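Local coordinates for protein guanine deaminase (Escherichia coli, PDB 6OHB) that catalyses the zinc-dependent hydrolytic deamination of guanine to xanthine and ammonia, a step of purine degradation, at residues F310-A315 against K345-Q350; T339-Y344 against M416-D421. One frame throughout, in Å; residues are numbered along the deposited sequence.

Interaction 1: F310-A315 against K345-Q350; sequences FNLKKA and KVLQLQ
One hydrogen bond carries the polar side of this contact. The side chain of Gln350, extended beyond CG, leaves the end of helix 336-349 and delivers its amide NE2 to the backbone carbonyl of Phe310, with 2.5 Å between NE2 and O. The bond is nearly straight at hydrogen (167°), and the acceptor oxygen lies close to the amide plane of Gln350, whereas the donor sits above the carbonyl plane, 55° out of it. The amide oxygen OE1 is turned toward the next residue, 3.6 Å from CA of Asn311.

Apolar contact runs alongside. Leu312 CG is anti to its backbone N, and CD2 meets Leu347 CD1 at 3.7 Å as the two side chains cross obliquely; the other Leu347 branch, CD2, rests 3.8 Å from Leu312 CB. Val346 CG1 approaches the backbone N of Phe310, and both Val346 and Leu347 also touch Phe297 of strand 294-297.

Within 310-315 a local cap adds to this: Asn311 OD1 accepts a weak bond from Lys314 N. This is an N-capped helix start, with an inverse gamma turn centred on Asn311, secured against the C-terminal end of helix 336-349 on the outside of the amidohydrolase TIM barrel.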
# COMPACT_ATOMS: atom_id res chain seq x y z
N PHE A 310 14.03 7.19 -5.40
CA PHE A 310 14.86 6.84 -6.54
C PHE A 310 14.46 7.68 -7.74
O PHE A 310 13.27 7.84 -8.04
CB PHE A 310 14.71 5.34 -6.86
CG PHE A 310 15.37 4.92 -8.16
CD1 PHE A 310 16.74 4.71 -8.23
CD2 PHE A 310 14.61 4.70 -9.30
CE1 PHE A 310 17.33 4.32 -9.41
CE2 PHE A 310 15.20 4.30 -10.49
CZ PHE A 310 16.56 4.11 -10.54
N ASN A 311 15.47 8.22 -8.44
CA ASN A 311 15.25 9.15 -9.54
C ASN A 311 15.16 8.35 -10.84
O ASN A 311 16.12 8.21 -11.60
CB ASN A 311 16.38 10.18 -9.59
CG ASN A 311 16.05 11.37 -10.47
OD1 ASN A 311 14.99 11.43 -11.08
ND2 ASN A 311 16.98 12.31 -10.54
N LEU A 312 13.97 7.80 -11.08
CA LEU A 312 13.75 7.01 -12.29
C LEU A 312 13.90 7.86 -13.55
O LEU A 312 14.31 7.36 -14.60
CB LEU A 312 12.36 6.36 -12.25
CG LEU A 312 11.98 5.49 -13.45
CD1 LEU A 312 12.87 4.25 -13.52
CD2 LEU A 312 10.52 5.09 -13.39
N LYS A 313 13.57 9.15 -13.46
CA LYS A 313 13.67 10.04 -14.61
C LYS A 313 15.12 10.19 -15.05
O LYS A 313 15.43 10.10 -16.25
CB LYS A 313 13.06 11.40 -14.27
CG LYS A 313 13.30 12.48 -15.31
CD LYS A 313 12.69 13.78 -14.83
CE LYS A 313 13.06 14.95 -15.73
NZ LYS A 313 12.63 16.25 -15.12
N LYS A 314 16.04 10.37 -14.10
CA LYS A 314 17.45 10.43 -14.46
C LYS A 314 17.94 9.08 -14.95
O LYS A 314 18.86 9.03 -15.78
CB LYS A 314 18.29 10.90 -13.26
N ALA A 315 17.33 7.99 -14.49
CA ALA A 315 17.70 6.68 -15.00
C ALA A 315 17.33 6.54 -16.47
O ALA A 315 18.12 6.02 -17.27
CB ALA A 315 17.02 5.59 -14.17
N LYS A 345 3.71 6.18 -6.07
CA LYS A 345 3.70 7.23 -5.05
C LYS A 345 5.06 7.93 -4.94
O LYS A 345 5.13 9.16 -4.83
CB LYS A 345 3.27 6.68 -3.69
CG LYS A 345 1.81 6.22 -3.65
CD LYS A 345 1.50 5.55 -2.33
CE LYS A 345 0.74 4.26 -2.53
NZ LYS A 345 1.03 3.30 -1.44
N VAL A 346 6.15 7.15 -4.96
CA VAL A 346 7.49 7.74 -4.88
C VAL A 346 7.70 8.73 -6.03
O VAL A 346 8.19 9.86 -5.84
CB VAL A 346 8.54 6.62 -4.90
CG1 VAL A 346 9.89 7.13 -5.39
CG2 VAL A 346 8.67 5.98 -3.52
N LEU A 347 7.29 8.34 -7.24
CA LEU A 347 7.52 9.20 -8.39
C LEU A 347 6.59 10.41 -8.38
O LEU A 347 6.99 11.50 -8.80
CB LEU A 347 7.37 8.38 -9.67
CG LEU A 347 8.52 7.36 -9.63
CD1 LEU A 347 8.30 6.20 -10.58
CD2 LEU A 347 9.85 8.07 -9.89
N GLN A 348 5.35 10.25 -7.90
CA GLN A 348 4.49 11.41 -7.72
C GLN A 348 5.12 12.41 -6.76
O GLN A 348 4.99 13.63 -6.94
CB GLN A 348 3.11 10.99 -7.20
CG GLN A 348 2.11 10.59 -8.27
CD GLN A 348 1.78 11.73 -9.23
OE1 GLN A 348 2.07 11.65 -10.42
NE2 GLN A 348 1.20 12.80 -8.70
N LEU A 349 5.80 11.91 -5.72
CA LEU A 349 6.51 12.81 -4.83
C LEU A 349 7.66 13.51 -5.53
O LEU A 349 8.01 14.64 -5.16
CB LEU A 349 7.03 12.06 -3.61
CG LEU A 349 6.02 11.75 -2.51
CD1 LEU A 349 6.71 10.94 -1.43
CD2 LEU A 349 5.43 13.02 -1.92
N GLN A 350 8.25 12.89 -6.55
CA GLN A 350 9.30 13.57 -7.30
C GLN A 350 8.79 14.35 -8.51
O GLN A 350 9.60 14.87 -9.29
CB GLN A 350 10.38 12.58 -7.75
CG GLN A 350 11.03 11.84 -6.61
CD GLN A 350 12.05 10.85 -7.09
OE1 GLN A 350 13.11 11.22 -7.60
NE2 GLN A 350 11.74 9.56 -6.95

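Interaction 2: T339-Y344 against M416-D421; sequences TLNEAY and MMTLGD
The Tyr344 ring, placed with CG anti to the backbone N (chi1 -178°), is met obliquely by the methyl CE of Met417, 4.0 Å from Tyr344 CD2; Phe414 forms an edge-to-face pair with the same ring. The amide of Asn341 is the other flat group. Its OD1 lies 3.4 Å from the methyl CG2 of Thr418, whose side chain crosses it at about a right angle, and OD1 of Asn341 accepts a hydrogen bond from Tyr304 OH of the second subunit.

Met417 bridges the helices. Its chain is extended to SD and then bends (chi3 73°), so that CG packs on Leu340 CB at 3.7 Å while CE reaches Tyr344 CB at 3.9 Å, one helical turn further on. An alanine at Met417 would remove CG, SD and CE and would probably loosen the packing against both Leu340 and Tyr344.

The backbones come close here, with 5.4 Å between CA of Asn341 and CA of Thr418, and Asn341 CB lies 3.5 Å from Met417 O. Thr418 OG1 bonds back to Phe414 O within its own helix. No hydrogen bond joins the two segments, so the helices are held by apolar and van der Waals contact, while the polar end of Asn341 serves the dimer interface.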
# COMPACT_ATOMS: atom_id res chain seq x y z
N THR A 339 4.03 -3.28 -5.40
CA THR A 339 5.33 -2.64 -5.58
C THR A 339 5.25 -1.48 -6.57
O THR A 339 5.82 -0.41 -6.34
CB THR A 339 6.38 -3.66 -6.04
OG1 THR A 339 6.45 -4.73 -5.09
CG2 THR A 339 7.75 -3.01 -6.16
N LEU A 340 4.54 -1.68 -7.67
CA LEU A 340 4.39 -0.61 -8.65
C LEU A 340 3.51 0.51 -8.09
O LEU A 340 3.73 1.68 -8.42
CB LEU A 340 3.80 -1.15 -9.95
CG LEU A 340 4.66 -2.17 -10.70
CD1 LEU A 340 3.82 -2.87 -11.76
CD2 LEU A 340 5.88 -1.50 -11.33
N ASN A 341 2.53 0.18 -7.26
CA ASN A 341 1.78 1.22 -6.56
C ASN A 341 2.70 2.11 -5.72
O ASN A 341 2.60 3.35 -5.75
CB ASN A 341 0.71 0.58 -5.68
CG ASN A 341 -0.42 1.53 -5.33
OD1 ASN A 341 -0.85 2.33 -6.16
ND2 ASN A 341 -0.89 1.45 -4.09
N GLU A 342 3.63 1.49 -4.99
CA GLU A 342 4.56 2.28 -4.18
C GLU A 342 5.51 3.09 -5.06
O GLU A 342 5.83 4.24 -4.73
CB GLU A 342 5.36 1.37 -3.24
CG GLU A 342 4.50 0.59 -2.25
CD GLU A 342 3.78 1.49 -1.26
OE1 GLU A 342 4.43 2.41 -0.72
OE2 GLU A 342 2.58 1.27 -1.02
N ALA A 343 5.95 2.51 -6.18
CA ALA A 343 6.77 3.26 -7.12
C ALA A 343 6.02 4.47 -7.65
O ALA A 343 6.60 5.56 -7.80
CB ALA A 343 7.20 2.36 -8.27
N TYR A 344 4.73 4.30 -7.94
CA TYR A 344 3.92 5.42 -8.40
C TYR A 344 3.87 6.53 -7.35
O TYR A 344 3.97 7.72 -7.70
CB TYR A 344 2.51 4.92 -8.74
CG TYR A 344 1.60 6.00 -9.28
CD1 TYR A 344 0.85 6.81 -8.42
CD2 TYR A 344 1.49 6.22 -10.65
CE1 TYR A 344 0.02 7.80 -8.91
CE2 TYR A 344 0.66 7.21 -11.15
CZ TYR A 344 -0.07 8.00 -10.28
OH TYR A 344 -0.90 8.98 -10.78
N MET A 416 -5.73 -2.16 -11.77
CA MET A 416 -5.01 -3.34 -11.32
C MET A 416 -3.81 -2.97 -10.44
O MET A 416 -3.53 -3.64 -9.44
CB MET A 416 -4.56 -4.14 -12.53
CG MET A 416 -4.20 -5.58 -12.28
SD MET A 416 -4.21 -6.42 -13.86
CE MET A 416 -2.78 -5.66 -14.63
N MET A 417 -3.11 -1.89 -10.80
CA MET A 417 -1.90 -1.52 -10.06
C MET A 417 -2.24 -0.97 -8.68
O MET A 417 -1.54 -1.27 -7.70
CB MET A 417 -1.12 -0.48 -10.86
CG MET A 417 0.22 -0.11 -10.28
SD MET A 417 0.91 1.32 -11.12
CE MET A 417 -0.14 2.61 -10.45
N THR A 418 -3.29 -0.18 -8.58
CA THR A 418 -3.56 0.49 -7.31
C THR A 418 -4.40 -0.36 -6.37
O THR A 418 -4.31 -0.17 -5.15
CB THR A 418 -4.27 1.83 -7.55
OG1 THR A 418 -5.49 1.61 -8.27
CG2 THR A 418 -3.36 2.77 -8.34
N LEU A 419 -5.20 -1.29 -6.89
CA LEU A 419 -6.08 -2.09 -6.05
C LEU A 419 -5.70 -3.56 -6.02
O LEU A 419 -6.32 -4.32 -5.27
CB LEU A 419 -7.53 -1.96 -6.53
CG LEU A 419 -8.41 -0.91 -5.88
CD1 LEU A 419 -7.65 0.39 -5.67
CD2 LEU A 419 -9.63 -0.69 -6.77
N GLY A 420 -4.71 -3.98 -6.79
CA GLY A 420 -4.41 -5.39 -6.95
C GLY A 420 -3.53 -5.91 -5.83
O GLY A 420 -2.63 -5.22 -5.36
N ASP A 421 -3.79 -7.15 -5.43
CA ASP A 421 -2.94 -7.88 -4.51
C ASP A 421 -2.93 -9.34 -4.97
O ASP A 421 -3.26 -9.65 -6.12
CB ASP A 421 -3.43 -7.69 -3.06
CG ASP A 421 -4.92 -7.97 -2.88
OD1 ASP A 421 -5.39 -9.04 -3.32
OD2 ASP A 421 -5.62 -7.12 -2.30

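Along the chain, 310-315 comes first, followed by strand 321-324 and then helix 336-349, which supplies the adjoining segments 339-344 and 345-350. Interaction 1 closes the shorter loop, with 29 residues between its segments, at the C-terminal end of that helix. Interaction 2 closes a longer one, spanning 71 residues, when helix 409-419 returns to the preceding turns. Since 339-344 precedes 345-350, the two loops cross, and their centres lie 15 Å apart. Helix 336-349 is thus the shared element, tied to the start of helix 312-317 and to the end of helix 409-419; both contacts also border the second subunit.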